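Local structure of putative sugar kinase PH1459 (Pyrococcus horikoshii, 3EWM) at residues Asp187-Glu193 against Ser209-Thr215; Val161-Leu165 against Glu195-Leu199; Leu216-Gly220 against Asp231-Tyr235; Lys267-Phe271 against Arg301-Ala305. The protein probably transfers phosphate from ATP to a sugar, perhaps fructose, as a carbohydrate kinase of the PfkB family. All coordinates share one frame; numbering follows the deposited sequence.

Contact 1: residues Asp187-Glu193 against Ser209-Thr215; sequences DIVKASE and SMLTAIT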
loop_
_atom_site.group_PDB
_atom_site.type_symbol
_atom_site.label_atom_id
_atom_site.label_comp_id
_atom_site.label_asym_id
_atom_site.label_seq_id
_atom_site.Cartn_x
_atom_site.Cartn_y
_atom_site.Cartn_z
ATOM N N ASP A 187 -31.636 3.054 -8.791
ATOM C CA ASP A 187 -32.748 3.971 -8.589
ATOM C C ASP A 187 -32.228 5.391 -8.447
ATOM O O ASP A 187 -32.835 6.330 -8.942
ATOM C CB ASP A 187 -33.474 3.598 -7.312
ATOM C CG ASP A 187 -34.095 2.227 -7.394
ATOM O OD1 ASP A 187 -35.164 2.116 -8.028
ATOM O OD2 ASP A 187 -33.517 1.282 -6.823
ATOM N N ILE A 188 -31.099 5.516 -7.753
ATOM C CA ILE A 188 -30.535 6.799 -7.387
ATOM C C ILE A 188 -29.144 6.808 -7.956
ATOM O O ILE A 188 -28.342 5.903 -7.696
ATOM C CB ILE A 188 -30.470 6.954 -5.848
ATOM C CG1 ILE A 188 -31.877 6.893 -5.249
ATOM C CG2 ILE A 188 -29.756 8.242 -5.450
ATOM C CD1 ILE A 188 -31.936 6.073 -3.970
ATOM N N VAL A 189 -28.851 7.820 -8.756
ATOM C CA VAL A 189 -27.520 7.960 -9.316
ATOM C C VAL A 189 -26.980 9.326 -8.934
ATOM O O VAL A 189 -27.680 10.347 -9.047
ATOM C CB VAL A 189 -27.522 7.764 -10.867
ATOM C CG1 VAL A 189 -26.173 8.168 -11.489
ATOM C CG2 VAL A 189 -27.857 6.324 -11.208
ATOM N N LYS A 190 -25.745 9.314 -8.440
ATOM C CA LYS A 190 -24.991 10.511 -8.170
ATOM C C LYS A 190 -23.804 10.582 -9.128
ATOM O O LYS A 190 -23.037 9.623 -9.264
ATOM C CB LYS A 190 -24.507 10.505 -6.711
ATOM C CG LYS A 190 -23.607 11.665 -6.370
ATOM C CD LYS A 190 -23.109 11.558 -4.928
ATOM C CE LYS A 190 -21.991 12.529 -4.662
ATOM N NZ LYS A 190 -20.699 12.102 -5.245
ATOM N N ALA A 191 -23.649 11.731 -9.786
ATOM C CA ALA A 191 -22.558 11.938 -10.700
ATOM C C ALA A 191 -22.212 13.406 -10.731
ATOM O O ALA A 191 -23.084 14.247 -10.539
ATOM C CB ALA A 191 -22.934 11.458 -12.114
ATOM N N SER A 192 -20.937 13.706 -10.976
ATOM C CA SER A 192 -20.526 15.074 -11.248
ATOM C C SER A 192 -20.948 15.429 -12.662
ATOM O O SER A 192 -21.134 14.559 -13.514
ATOM C CB SER A 192 -19.009 15.231 -11.143
ATOM O OG SER A 192 -18.370 14.448 -12.145
ATOM N N GLU A 193 -21.064 16.721 -12.918
ATOM C CA GLU A 193 -21.362 17.161 -14.268
ATOM C C GLU A 193 -20.289 16.665 -15.263
ATOM O O GLU A 193 -20.618 16.348 -16.404
ATOM C CB GLU A 193 -21.587 18.684 -14.317
ATOM C CG GLU A 193 -20.464 19.508 -13.767
ATOM C CD GLU A 193 -20.745 21.002 -13.876
ATOM O OE1 GLU A 193 -21.502 21.400 -14.783
ATOM O OE2 GLU A 193 -20.213 21.763 -13.035
ATOM N N SER A 209 -33.254 5.604 -12.086
ATOM C CA SER A 209 -34.650 5.394 -12.480
ATOM C C SER A 209 -35.602 6.274 -11.650
ATOM O O SER A 209 -36.657 6.723 -12.131
ATOM C CB SER A 209 -35.005 3.908 -12.362
ATOM O OG SER A 209 -34.991 3.511 -11.014
HETATM N N MSE A 210 -35.201 6.550 -10.413
HETATM C CA MSE A 210 -36.017 7.308 -9.485
HETATM C C MSE A 210 -35.501 8.732 -9.295
HETATM O O MSE A 210 -36.290 9.672 -9.151
HETATM C CB MSE A 210 -36.064 6.583 -8.146
HETATM C CG MSE A 210 -36.227 7.474 -6.927
HETATM SE SE MSE A 210 -36.351 6.501 -5.233
HETATM C CE MSE A 210 -38.136 5.731 -5.459
ATOM N N LEU A 211 -34.176 8.883 -9.270
ATOM C CA LEU A 211 -33.565 10.168 -8.940
ATOM C C LEU A 211 -32.120 10.263 -9.383
ATOM O O LEU A 211 -31.337 9.321 -9.255
ATOM C CB LEU A 211 -33.648 10.422 -7.427
ATOM C CG LEU A 211 -33.020 11.718 -6.919
ATOM C CD1 LEU A 211 -33.940 12.879 -7.243
ATOM C CD2 LEU A 211 -32.734 11.641 -5.430
ATOM N N THR A 212 -31.759 11.427 -9.895
ATOM C CA THR A 212 -30.384 11.673 -10.273
ATOM C C THR A 212 -29.911 12.909 -9.534
ATOM O O THR A 212 -30.602 13.933 -9.524
ATOM C CB THR A 212 -30.267 11.889 -11.793
ATOM O OG1 THR A 212 -30.914 10.806 -12.459
ATOM C CG2 THR A 212 -28.828 11.934 -12.218
ATOM N N ALA A 213 -28.740 12.802 -8.913
ATOM C CA ALA A 213 -28.121 13.931 -8.250
ATOM C C ALA A 213 -26.877 14.249 -9.035
ATOM O O ALA A 213 -25.982 13.411 -9.154
ATOM C CB ALA A 213 -27.784 13.603 -6.805
ATOM N N ILE A 214 -26.842 15.446 -9.617
ATOM C CA ILE A 214 -25.683 15.857 -10.381
ATOM C C ILE A 214 -24.968 16.916 -9.575
ATOM O O ILE A 214 -25.536 17.971 -9.291
ATOM C CB ILE A 214 -26.037 16.396 -11.813
ATOM C CG1 ILE A 214 -26.723 15.324 -12.679
ATOM C CG2 ILE A 214 -24.783 16.888 -12.526
ATOM C CD1 ILE A 214 -26.039 13.954 -12.714
ATOM N N THR A 215 -23.726 16.625 -9.206
ATOM C CA THR A 215 -22.928 17.560 -8.440
ATOM C C THR A 215 -22.231 18.566 -9.366
ATOM O O THR A 215 -21.757 18.228 -10.460
ATOM C CB THR A 215 -21.915 16.827 -7.532
ATOM O OG1 THR A 215 -21.037 16.024 -8.337
ATOM C CG2 THR A 215 -22.652 15.921 -6.524
HETATM O O HOH W 1 -35.037 0.933 -10.782
HETATM O O HOH W 2 -20.288 13.580 -7.604
#

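Contact 2: residues Val161-Leu165 against Glu195-Leu199; sequences VNLRL and EVLYL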
loop_
_atom_site.group_PDB
_atom_site.type_symbol
_atom_site.label_atom_id
_atom_site.label_comp_id
_atom_site.label_asym_id
_atom_site.label_seq_id
_atom_site.Cartn_x
_atom_site.Cartn_y
_atom_site.Cartn_z
ATOM N N VAL A 161 -21.254 7.330 -9.266
ATOM C CA VAL A 161 -20.461 7.021 -10.441
ATOM C C VAL A 161 -18.967 7.098 -10.069
ATOM O O VAL A 161 -18.167 6.263 -10.498
ATOM C CB VAL A 161 -20.832 7.973 -11.620
ATOM C CG1 VAL A 161 -19.905 7.778 -12.787
ATOM C CG2 VAL A 161 -22.306 7.744 -12.034
ATOM N N ASN A 162 -18.616 8.084 -9.252
ATOM C CA ASN A 162 -17.267 8.205 -8.690
ATOM C C ASN A 162 -16.212 7.684 -9.669
ATOM O O ASN A 162 -15.493 6.715 -9.383
ATOM C CB ASN A 162 -17.177 7.440 -7.366
ATOM C CG ASN A 162 -15.878 7.700 -6.630
ATOM O OD1 ASN A 162 -15.166 8.657 -6.926
ATOM N ND2 ASN A 162 -15.549 6.836 -5.686
ATOM N N LEU A 163 -16.120 8.323 -10.827
ATOM C CA LEU A 163 -15.323 7.742 -11.885
ATOM C C LEU A 163 -13.839 8.030 -11.694
ATOM O O LEU A 163 -13.441 9.183 -11.544
ATOM C CB LEU A 163 -15.817 8.192 -13.264
ATOM C CG LEU A 163 -15.250 7.352 -14.415
ATOM C CD1 LEU A 163 -15.249 5.836 -14.097
ATOM C CD2 LEU A 163 -16.020 7.625 -15.692
ATOM N N ARG A 164 -13.047 6.955 -11.699
ATOM C CA ARG A 164 -11.610 7.019 -11.534
ATOM C C ARG A 164 -10.978 6.338 -12.739
ATOM O O ARG A 164 -10.688 5.140 -12.711
ATOM C CB ARG A 164 -11.193 6.329 -10.221
ATOM C CG ARG A 164 -11.757 6.987 -8.961
ATOM C CD ARG A 164 -11.272 8.435 -8.830
ATOM N NE ARG A 164 -11.724 9.082 -7.595
ATOM C CZ ARG A 164 -12.785 9.883 -7.496
ATOM N NH1 ARG A 164 -13.567 10.137 -8.555
ATOM N NH2 ARG A 164 -13.084 10.420 -6.318
ATOM N N LEU A 165 -10.772 7.122 -13.794
ATOM C CA LEU A 165 -10.246 6.624 -15.076
ATOM C C LEU A 165 -8.978 5.796 -14.946
ATOM O O LEU A 165 -8.797 4.818 -15.668
ATOM C CB LEU A 165 -10.024 7.782 -16.066
ATOM C CG LEU A 165 -11.260 8.471 -16.646
ATOM C CD1 LEU A 165 -10.864 9.350 -17.845
ATOM C CD2 LEU A 165 -12.315 7.457 -17.065
ATOM N N GLU A 195 -18.564 13.815 -15.093
ATOM C CA GLU A 195 -18.907 12.410 -15.336
ATOM C C GLU A 195 -20.093 12.250 -16.279
ATOM O O GLU A 195 -20.084 11.384 -17.159
ATOM C CB GLU A 195 -19.210 11.712 -14.021
ATOM C CG GLU A 195 -17.976 11.468 -13.203
ATOM C CD GLU A 195 -18.261 11.173 -11.724
ATOM O OE1 GLU A 195 -19.437 11.188 -11.285
ATOM O OE2 GLU A 195 -17.269 10.955 -11.013
ATOM N N VAL A 196 -21.107 13.082 -16.095
ATOM C CA VAL A 196 -22.297 13.053 -16.946
ATOM C C VAL A 196 -21.856 13.270 -18.385
ATOM O O VAL A 196 -22.180 12.473 -19.260
ATOM C CB VAL A 196 -23.331 14.110 -16.528
ATOM C CG1 VAL A 196 -24.448 14.238 -17.578
ATOM C CG2 VAL A 196 -23.907 13.742 -15.189
ATOM N N LEU A 197 -21.070 14.326 -18.606
ATOM C CA LEU A 197 -20.618 14.664 -19.950
ATOM C C LEU A 197 -19.815 13.499 -20.540
ATOM O O LEU A 197 -20.051 13.071 -21.669
ATOM C CB LEU A 197 -19.767 15.939 -19.926
ATOM C CG LEU A 197 -19.315 16.440 -21.301
ATOM C CD1 LEU A 197 -20.524 16.826 -22.178
ATOM C CD2 LEU A 197 -18.345 17.612 -21.137
ATOM N N TYR A 198 -18.891 12.974 -19.749
ATOM C CA TYR A 198 -17.992 11.934 -20.213
ATOM C C TYR A 198 -18.752 10.677 -20.635
ATOM O O TYR A 198 -18.547 10.117 -21.734
ATOM C CB TYR A 198 -16.962 11.617 -19.126
ATOM C CG TYR A 198 -15.990 10.537 -19.530
ATOM C CD1 TYR A 198 -14.941 10.813 -20.400
ATOM C CD2 TYR A 198 -16.128 9.231 -19.044
ATOM C CE1 TYR A 198 -14.035 9.813 -20.773
ATOM C CE2 TYR A 198 -15.237 8.227 -19.410
ATOM C CZ TYR A 198 -14.199 8.523 -20.276
ATOM O OH TYR A 198 -13.324 7.532 -20.644
ATOM N N LEU A 199 -19.639 10.241 -19.757
ATOM C CA LEU A 199 -20.378 9.021 -19.977
ATOM C C LEU A 199 -21.476 9.159 -21.019
ATOM O O LEU A 199 -21.588 8.322 -21.914
ATOM C CB LEU A 199 -20.927 8.518 -18.656
ATOM C CG LEU A 199 -19.814 8.027 -17.716
ATOM C CD1 LEU A 199 -20.394 7.630 -16.376
ATOM C CD2 LEU A 199 -19.075 6.874 -18.349
HETATM O O HOH W 3 -19.883 11.181 -8.572
HETATM O O HOH W 4 -14.807 11.840 -11.633
HETATM O O HOH W 5 -16.611 11.815 -8.762
#

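Contact 3: residues Leu216-Gly220 against Asp231-Tyr235; sequences LGPKG and DVPSY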
loop_
_atom_site.group_PDB
_atom_site.type_symbol
_atom_site.label_atom_id
_atom_site.label_comp_id
_atom_site.label_asym_id
_atom_site.label_seq_id
_atom_site.Cartn_x
_atom_site.Cartn_y
_atom_site.Cartn_z
ATOM N N LEU A 216 -22.191 19.814 -8.919
ATOM C CA LEU A 216 -21.544 20.860 -9.699
ATOM C C LEU A 216 -20.354 21.446 -8.923
ATOM O O LEU A 216 -20.010 22.616 -9.069
ATOM C CB LEU A 216 -22.585 21.908 -10.141
ATOM C CG LEU A 216 -23.968 21.403 -10.616
ATOM C CD1 LEU A 216 -25.017 22.510 -10.654
ATOM C CD2 LEU A 216 -23.945 20.657 -11.971
ATOM N N GLY A 217 -19.718 20.596 -8.117
ATOM C CA GLY A 217 -18.575 20.977 -7.290
ATOM C C GLY A 217 -18.957 21.934 -6.166
ATOM O O GLY A 217 -19.949 21.712 -5.468
ATOM N N PRO A 218 -18.156 23.006 -5.981
ATOM C CA PRO A 218 -18.472 24.102 -5.048
ATOM C C PRO A 218 -19.762 24.862 -5.366
ATOM O O PRO A 218 -20.369 25.418 -4.451
ATOM C CB PRO A 218 -17.256 25.038 -5.176
ATOM C CG PRO A 218 -16.142 24.132 -5.668
ATOM C CD PRO A 218 -16.840 23.203 -6.624
ATOM N N LYS A 219 -20.177 24.886 -6.633
ATOM C CA LYS A 219 -21.371 25.635 -7.060
ATOM C C LYS A 219 -22.680 25.064 -6.498
ATOM O O LYS A 219 -23.687 25.766 -6.393
ATOM C CB LYS A 219 -21.461 25.681 -8.581
ATOM C CG LYS A 219 -20.268 26.342 -9.255
ATOM C CD LYS A 219 -20.560 26.625 -10.720
ATOM C CE LYS A 219 -19.280 26.958 -11.491
ATOM N NZ LYS A 219 -18.602 25.749 -12.042
ATOM N N GLY A 220 -22.655 23.792 -6.130
ATOM C CA GLY A 220 -23.829 23.153 -5.573
ATOM C C GLY A 220 -24.158 21.915 -6.367
ATOM O O GLY A 220 -23.263 21.221 -6.828
ATOM N N ASP A 231 -32.444 22.839 -9.038
ATOM C CA ASP A 231 -31.093 23.297 -8.804
ATOM C C ASP A 231 -30.926 23.788 -7.382
ATOM O O ASP A 231 -31.754 24.545 -6.875
ATOM C CB ASP A 231 -30.630 24.318 -9.855
ATOM C CG ASP A 231 -29.934 23.644 -11.040
ATOM O OD1 ASP A 231 -28.704 23.797 -11.202
ATOM O OD2 ASP A 231 -30.605 22.918 -11.790
ATOM N N VAL A 232 -29.864 23.317 -6.732
ATOM C CA VAL A 232 -29.566 23.694 -5.358
ATOM C C VAL A 232 -28.192 24.364 -5.316
ATOM O O VAL A 232 -27.168 23.673 -5.246
ATOM C CB VAL A 232 -29.609 22.470 -4.394
ATOM C CG1 VAL A 232 -29.511 22.933 -2.942
ATOM C CG2 VAL A 232 -30.897 21.638 -4.591
ATOM N N PRO A 233 -28.154 25.715 -5.380
ATOM C CA PRO A 233 -26.856 26.365 -5.274
ATOM C C PRO A 233 -26.298 26.180 -3.883
ATOM O O PRO A 233 -27.051 26.044 -2.916
ATOM C CB PRO A 233 -27.156 27.851 -5.543
ATOM C CG PRO A 233 -28.601 28.019 -5.342
ATOM C CD PRO A 233 -29.256 26.682 -5.569
ATOM N N SER A 234 -24.980 26.145 -3.788
ATOM C CA SER A 234 -24.334 25.937 -2.508
ATOM C C SER A 234 -24.512 27.149 -1.608
ATOM O O SER A 234 -24.697 28.281 -2.072
ATOM C CB SER A 234 -22.859 25.633 -2.696
ATOM O OG SER A 234 -22.278 26.648 -3.491
ATOM N N TYR A 235 -24.486 26.885 -0.312
ATOM C CA TYR A 235 -24.377 27.942 0.666
ATOM C C TYR A 235 -22.983 28.545 0.585
ATOM O O TYR A 235 -22.006 27.848 0.268
ATOM C CB TYR A 235 -24.706 27.406 2.059
ATOM C CG TYR A 235 -26.174 27.579 2.407
ATOM C CD1 TYR A 235 -26.596 27.616 3.736
ATOM C CD2 TYR A 235 -27.137 27.754 1.398
ATOM C CE1 TYR A 235 -27.942 27.793 4.056
ATOM C CE2 TYR A 235 -28.478 27.936 1.700
ATOM C CZ TYR A 235 -28.874 27.957 3.033
ATOM O OH TYR A 235 -30.205 28.135 3.343
#

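Contact 4: residues Lys267-Phe271 against Arg301-Ala305; sequences KLGKF and REVLA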
loop_
_atom_site.group_PDB
_atom_site.type_symbol
_atom_site.label_atom_id
_atom_site.label_comp_id
_atom_site.label_asym_id
_atom_site.label_seq_id
_atom_site.Cartn_x
_atom_site.Cartn_y
_atom_site.Cartn_z
ATOM N N LYS A 267 -37.250 19.359 -0.293
ATOM C CA LYS A 267 -36.907 18.992 1.084
ATOM C C LYS A 267 -35.581 18.239 1.084
ATOM O O LYS A 267 -34.716 18.468 1.933
ATOM C CB LYS A 267 -38.003 18.121 1.706
ATOM C CG LYS A 267 -39.279 18.882 2.051
ATOM C CD LYS A 267 -40.356 17.910 2.525
ATOM C CE LYS A 267 -41.723 18.588 2.589
ATOM N NZ LYS A 267 -41.775 19.592 3.677
ATOM N N LEU A 268 -35.443 17.349 0.113
ATOM C CA LEU A 268 -34.253 16.547 -0.040
ATOM C C LEU A 268 -33.058 17.442 -0.396
ATOM O O LEU A 268 -32.012 17.355 0.231
ATOM C CB LEU A 268 -34.514 15.510 -1.115
ATOM C CG LEU A 268 -33.437 14.496 -1.442
ATOM C CD1 LEU A 268 -33.040 13.718 -0.200
ATOM C CD2 LEU A 268 -34.043 13.580 -2.525
ATOM N N GLY A 269 -33.243 18.326 -1.375
ATOM C CA GLY A 269 -32.207 19.288 -1.770
ATOM C C GLY A 269 -31.709 20.181 -0.643
ATOM O O GLY A 269 -30.493 20.319 -0.439
ATOM N N LYS A 270 -32.638 20.782 0.091
ATOM C CA LYS A 270 -32.286 21.630 1.235
ATOM C C LYS A 270 -31.561 20.841 2.337
ATOM O O LYS A 270 -30.625 21.344 2.942
ATOM C CB LYS A 270 -33.512 22.363 1.793
ATOM C CG LYS A 270 -34.258 23.266 0.780
ATOM C CD LYS A 270 -33.373 24.364 0.181
ATOM C CE LYS A 270 -32.937 24.070 -1.258
ATOM N NZ LYS A 270 -32.299 25.280 -1.877
ATOM N N PHE A 271 -31.974 19.596 2.562
ATOM C CA PHE A 271 -31.315 18.751 3.569
ATOM C C PHE A 271 -29.906 18.374 3.125
ATOM O O PHE A 271 -28.941 18.576 3.864
ATOM C CB PHE A 271 -32.135 17.501 3.908
ATOM C CG PHE A 271 -31.454 16.576 4.900
ATOM C CD1 PHE A 271 -31.200 16.997 6.207
ATOM C CD2 PHE A 271 -31.071 15.293 4.520
ATOM C CE1 PHE A 271 -30.568 16.168 7.122
ATOM C CE2 PHE A 271 -30.441 14.438 5.422
ATOM C CZ PHE A 271 -30.190 14.871 6.731
ATOM N N ARG A 301 -34.460 19.348 10.343
ATOM C CA ARG A 301 -35.597 18.887 11.139
ATOM C C ARG A 301 -36.729 18.321 10.279
ATOM O O ARG A 301 -37.427 17.405 10.686
ATOM C CB ARG A 301 -36.099 19.996 12.065
ATOM C CG ARG A 301 -35.223 20.187 13.286
ATOM C CD ARG A 301 -35.940 20.986 14.371
ATOM N NE ARG A 301 -36.291 22.336 13.926
ATOM C CZ ARG A 301 -35.492 23.399 14.004
ATOM N NH1 ARG A 301 -34.264 23.297 14.503
ATOM N NH2 ARG A 301 -35.924 24.576 13.574
ATOM N N GLU A 302 -36.888 18.854 9.078
ATOM C CA GLU A 302 -37.844 18.310 8.128
ATOM C C GLU A 302 -37.613 16.807 7.893
ATOM O O GLU A 302 -38.555 16.007 7.937
ATOM C CB GLU A 302 -37.745 19.084 6.816
ATOM C CG GLU A 302 -38.690 18.595 5.754
ATOM C CD GLU A 302 -40.085 19.159 5.919
ATOM O OE1 GLU A 302 -40.222 20.407 6.023
ATOM O OE2 GLU A 302 -41.039 18.348 5.930
ATOM N N VAL A 303 -36.350 16.434 7.683
ATOM C CA VAL A 303 -35.977 15.059 7.356
ATOM C C VAL A 303 -35.741 14.218 8.604
ATOM O O VAL A 303 -36.223 13.085 8.691
ATOM C CB VAL A 303 -34.709 15.010 6.445
ATOM C CG1 VAL A 303 -34.199 13.582 6.287
ATOM C CG2 VAL A 303 -34.994 15.629 5.094
ATOM N N LEU A 304 -34.994 14.759 9.566
ATOM C CA LEU A 304 -34.540 13.945 10.681
ATOM C C LEU A 304 -35.516 13.925 11.849
ATOM O O LEU A 304 -35.591 12.926 12.552
ATOM C CB LEU A 304 -33.133 14.342 11.149
ATOM C CG LEU A 304 -31.979 14.304 10.139
ATOM C CD1 LEU A 304 -30.679 14.763 10.793
ATOM C CD2 LEU A 304 -31.807 12.923 9.500
ATOM N N ALA A 305 -36.260 15.014 12.050
ATOM C CA ALA A 305 -37.176 15.118 13.199
ATOM C C ALA A 305 -38.645 15.132 12.781
ATOM O O ALA A 305 -39.027 14.501 11.794
ATOM C CB ALA A 305 -36.848 16.345 14.031
#

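Contact 1: residues Asp187-Glu193 against Ser209-Thr215
Strands 188-192 and 211-215 are parallel neighbours in the large sheet of this ribokinase-like fold. They form a beta-alpha-beta unit through helix 193-200. The axes of the two short strands approach to 4.5 Å, at 17° to each other. I188 pairs with L211, V189 with T212, K190 with A213, A191 with I214 and S192 with T215. The backbone ladder runs from D187 to E193. At its start D187 O takes two N-H groups. L211 N comes nearly along the C=O axis, and M210 N lies in the carbonyl plane on a lone pair. The straightest rung is A213 N to V189 O, with 171° at the hydrogen and 2.7 Å between N and O. At the far end E193 N reaches T215 O.

V189, A191, T212 and I214 share one face. I214 CD1 lies 4.0 Å from A191 CB. I214 CG2, anti to its own N, comes to 3.7 Å from E193 N. With an alanine in place of I214, CG2 and CD1 would be lost, which would probably open a gap beside A191 CB and E193 N. K190 and T215, which bind ATP, share the opposite face with I188, L211, A213 and S192. Helix 245-259 covers this face, with F249 on K190. D187 OD2 accepts from I157 N, while a water joins D187 OD1 to S209 OG. The K190 chain is extended until chi4 (-76°), where it bends. CE passes 3.9 Å from T215 CG2, and a second water links K190 NZ, at 2.8 Å, to T215 OG1.

Contact 2: residues Val161-Leu165 against Glu195-Leu199
E195 reaches from the first turns of helix 193-200 to the loop that follows strand 156-160. Its chain is extended beyond CG, and its carboxylate lies against the backbone of V161-L163. L163 N meets OE2 from above the carboxylate plane, 58° out of it. The bond is still nearly straight, 170° at the hydrogen and 2.9 Å from N to OE2. V161 and E195 lie side by side and point opposite ways, with V161 CB 3.5 Å from E195 OE1. One turn on, V161 CG1 touches L199 CD1 at 3.6 Å.

The L163 side chain crosses Y198 at about a right angle. Its CG is anti to the backbone N (chi1 -166°), and CD2 approaches both Y198 CD2, at 3.7 Å, and L199 CD2. The L165 and Y198 side chains point toward each other, and L165 CD2 lies obliquely to the ring, 3.7 Å from Y198 OH. M175 of helix 172-185 packs on both L163 and Y198.

R164 NH1 reaches L163 O from above the carbonyl plane, but the place of the guanidinium is doubtful. E195 OE1 accepts from S192 N, and S192 OG caps E195 N: a capping box at the start of helix 193-200. E195 is consistent with the glutamate of the Asn-X-X-Glu motif of PfkB kinases. Its carboxylate holds two backbone N-H groups and three waters, tying the loop to the helix start beside the ATP-binding strands.

Contact 3: residues Leu216-Gly220 against Asp231-Tyr235
Two hydrogen bonds from S234 join the turn 216-220 to the end of strand 228-233. They close the open end of the beta hairpin 220-233, at the antiparallel edge of the large sheet. S234 OG donates to P218 O over 2.5 Å, so short that the exact distance is uncertain. Its chi1 of 53° sets OG between the backbone N and the carbonyl carbon, on the side of the turn. S234 N donates to K219 O at 2.9 Å. This donor stands above the carbonyl plane, 47° out of it.

Weaker C-H contacts extend the pairing. P233 CA approaches K219 O, and G220 CA lies 3.4 Å from V232 O. G220 and P233 form an antiparallel, non-hydrogen-bonded pair. G220 binds ATP, and its backbone angles suit only a residue without a side chain. A CB here would run into V232 O and S234 N. Within the turn, L216 N bonds to G220 O at 2.7 Å.

Side-chain packing is slight: the L216 methyl CD1 only brushes D231 OD1, at 3.9 Å. The D231 carboxylate has its salt bridge with R222 on the neighbouring strand.

The chemistry is mostly backbone polar contact at the surface. S234 meets two successive carbonyls, so the turn leading into an ATP-binding glycine is probably held here at two points.

Contact 4: residues Lys267-Phe271 against Arg301-Ala305
The buried part of this contact is F271 of helix 265-279 set against V303 and L304 of the C-terminal helix 298-304. F271 has CG anti to the backbone N (chi1 177°), and this carries the ring across to the other helix. V303 CB stands over one face of the ring in a CH-pi contact. It is 4.0 Å from the ring centroid and 13° off the normal. V303 CG2 tucks in beside the root of the ring, 3.6 Å from F271 CB. L304 crosses F271 at about a right angle. Its CD2 meets the far end obliquely, 3.8 Å from F271 CZ. A serine in place of F271 would probably leave the V303 and L304 methyl groups facing a gap and loosen the hold on the last helix. A252 and K259 of helix 245-259 extend this packing.

One turn before F271 the contact is more open. K267 and E302 cross at about a right angle, and E302 is exposed. The K267 chain passes across the E302 stem, with CG 3.8 Å from E302 CG. A salt bridge joins K267 NZ to E302 OE2, though the lysine end is less surely placed. E302 bends at chi2 (82°), which turns its carboxylate toward K267.

The contact is a helix-helix pair with an apolar inner side and a charged outer side. It fastens the C-terminal helix to the helical layer on one side of the large sheet.

How the contacts relate
Contacts 1 and 2 interlock along the chain, because the helix of contact 2 lies between the two strands of contact 1 and 161-165 comes before both. Their centres are 12 Å apart. V161 N bonds to K190 O, and V196 packs on I214. Contact 3 follows directly after T215, at the antiparallel edge of the same nine-stranded sheet, with its centre 14 Å from that of contact 1. Contact 4 comes last. It touches contact 1 through L268 on L211 and contact 3 through G269 and K270 on V232. Contacts 2 and 4 lie 28 Å apart between centres. Contacts 1 and 3 together hold the ATP-binding residues K190, T215 and G220, while contact 4 joins the C-terminal helix to helix 265-279, away from those residues.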